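Local coordinates for protein charybdin (Charybdis maritima, PDB 2B7U) that belongs to the plant ribosome-inactivating proteins, as a compact single-chain member of that family, at residues 12-16 and 17-21. Residues are numbered along the deposited sequence; the frame is centred on the assembly and turned at random.
Sequences VELDI and ERLTG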
loop_
_atom_site.group_PDB
_atom_site.type_symbol
_atom_site.label_atom_id
_atom_site.label_comp_id
_atom_site.label_asym_id
_atom_site.label_seq_id
_atom_site.Cartn_x
_atom_site.Cartn_y
_atom_site.Cartn_z
ATOM N N VAL A 12 -4.867 10.398 -8.045
ATOM C CA VAL A 12 -4.928 11.278 -6.866
ATOM C C VAL A 12 -3.587 12.007 -6.767
ATOM O O VAL A 12 -2.551 11.443 -7.097
ATOM C CB VAL A 12 -5.260 10.537 -5.530
ATOM C CG1 VAL A 12 -6.715 10.122 -5.535
ATOM C CG2 VAL A 12 -4.353 9.309 -5.291
ATOM N N GLU A 13 -3.614 13.235 -6.272
ATOM C CA GLU A 13 -2.418 14.066 -6.239
ATOM C C GLU A 13 -2.280 14.733 -4.877
ATOM O O GLU A 13 -3.251 15.235 -4.318
ATOM C CB GLU A 13 -2.470 15.087 -7.376
ATOM C CG GLU A 13 -1.313 16.063 -7.407
ATOM C CD GLU A 13 -1.355 17.004 -8.609
ATOM O OE1 GLU A 13 -2.278 16.865 -9.465
ATOM O OE2 GLU A 13 -0.471 17.895 -8.701
ATOM N N LEU A 14 -1.075 14.710 -4.331
ATOM C CA LEU A 14 -0.792 15.353 -3.054
ATOM C C LEU A 14 0.475 16.190 -3.142
ATOM O O LEU A 14 1.509 15.709 -3.617
ATOM C CB LEU A 14 -0.652 14.305 -1.958
ATOM C CG LEU A 14 -0.536 14.821 -0.522
ATOM C CD1 LEU A 14 -1.797 15.543 -0.078
ATOM C CD2 LEU A 14 -0.227 13.684 0.417
ATOM N N ASP A 15 0.398 17.444 -2.694
ATOM C CA ASP A 15 1.616 18.231 -2.529
ATOM C C ASP A 15 2.147 18.093 -1.106
ATOM O O ASP A 15 1.417 18.290 -0.145
ATOM C CB ASP A 15 1.446 19.700 -2.865
ATOM C CG ASP A 15 2.802 20.409 -2.981
ATOM O OD1 ASP A 15 3.370 20.840 -1.953
ATOM O OD2 ASP A 15 3.364 20.484 -4.102
ATOM N N ILE A 16 3.436 17.801 -0.992
ATOM C CA ILE A 16 4.064 17.473 0.274
ATOM C C ILE A 16 4.488 18.705 1.077
ATOM O O ILE A 16 4.635 18.604 2.285
ATOM C CB ILE A 16 5.302 16.535 0.045
ATOM C CG1 ILE A 16 4.952 15.393 -0.903
ATOM C CG2 ILE A 16 5.840 15.973 1.361
ATOM C CD1 ILE A 16 3.780 14.574 -0.429
ATOM N N GLU A 17 4.662 19.861 0.437
ATOM C CA GLU A 17 5.250 21.021 1.131
ATOM C C GLU A 17 4.460 21.524 2.342
ATOM O O GLU A 17 5.045 21.760 3.406
ATOM C CB GLU A 17 5.494 22.165 0.150
ATOM C CG GLU A 17 6.251 23.325 0.766
ATOM C CD GLU A 17 6.440 24.478 -0.191
ATOM O OE1 GLU A 17 6.055 24.356 -1.374
ATOM O OE2 GLU A 17 6.966 25.522 0.255
ATOM N N ARG A 18 3.146 21.679 2.185
ATOM C CA ARG A 18 2.271 22.189 3.260
ATOM C C ARG A 18 1.599 21.055 4.060
ATOM O O ARG A 18 0.688 21.302 4.857
ATOM C CB ARG A 18 1.229 23.176 2.674
ATOM C CG ARG A 18 -0.223 22.683 2.426
ATOM C CD ARG A 18 -0.308 21.380 1.650
ATOM N NE ARG A 18 -1.626 20.739 1.754
ATOM C CZ ARG A 18 -1.835 19.426 1.634
ATOM N NH1 ARG A 18 -0.814 18.604 1.428
ATOM N NH2 ARG A 18 -3.064 18.924 1.725
ATOM N N LEU A 19 2.064 19.826 3.849
ATOM C CA LEU A 19 1.418 18.635 4.396
ATOM C C LEU A 19 1.391 18.687 5.929
ATOM O O LEU A 19 2.414 18.957 6.560
ATOM C CB LEU A 19 2.186 17.376 3.946
ATOM C CG LEU A 19 1.473 16.170 3.330
ATOM C CD1 LEU A 19 2.275 14.905 3.621
ATOM C CD2 LEU A 19 0.069 16.024 3.756
ATOM N N THR A 20 0.227 18.420 6.518
ATOM C CA THR A 20 0.106 18.302 7.967
ATOM C C THR A 20 -0.487 16.941 8.311
ATOM O O THR A 20 -0.967 16.230 7.422
ATOM C CB THR A 20 -0.803 19.384 8.562
ATOM O OG1 THR A 20 -2.163 19.176 8.153
ATOM C CG2 THR A 20 -0.347 20.756 8.123
ATOM N N GLY A 21 -0.467 16.598 9.598
ATOM C CA GLY A 21 -1.091 15.359 10.086
ATOM C C GLY A 21 -2.526 15.254 9.623
ATOM O O GLY A 21 -2.963 14.201 9.135
HETATM O O HOH W 1 5.441 22.405 -3.098
#
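Leu19 folds back against Leu14 and Ile16 where strand 7-15 runs out into a type I beta turn, Ile16 to Leu19. The turn is closed by Leu19 N donating to Ile16 O at 3.2 Å. On the buried side, one methyl of Leu19 meets each partner: CD2 lies 4.1 Å from Leu14 CD2, the two side chains crossing at about a right angle, and CD1 lies 4.3 Å from Ile16 CD1. Leu138 of helix 135-147 packs on both Ile16 and Leu19, while Phe27 of helix 21-35 covers Leu14.

The other side is polar and faces solvent. Asp15, its CG anti to the backbone N (chi1 -167°), swings OD1 forward to accept Glu17 N at 2.9 Å, from 38° out of the carboxylate plane, which makes an Asx turn. The Asp15 and Glu17 side chains run side by side, with OD1 and OE1 4.5 Å apart; a water lies within hydrogen-bonding distance of both oxygens and bridges the pair. Arg18, exposed and bent at chi2 (-50°), curls back along the strand end. Its NH1 makes the loose element here, a weak, strongly bent bond to Asp15 O at 2.7 Å, and the guanidinium edge rests on Leu14 CD1, 3.6 Å from NH1. Lys135 binds the carbonyl oxygens of Glu17 and Leu19, tying the loop to helix 135-147. Thr20 then N-caps helix 21-35, so that Asx turn, beta turn and cap complete a strand-turn-helix connection from an outermost strand of the mixed six-stranded sheet in the ribosome-inactivating protein fold.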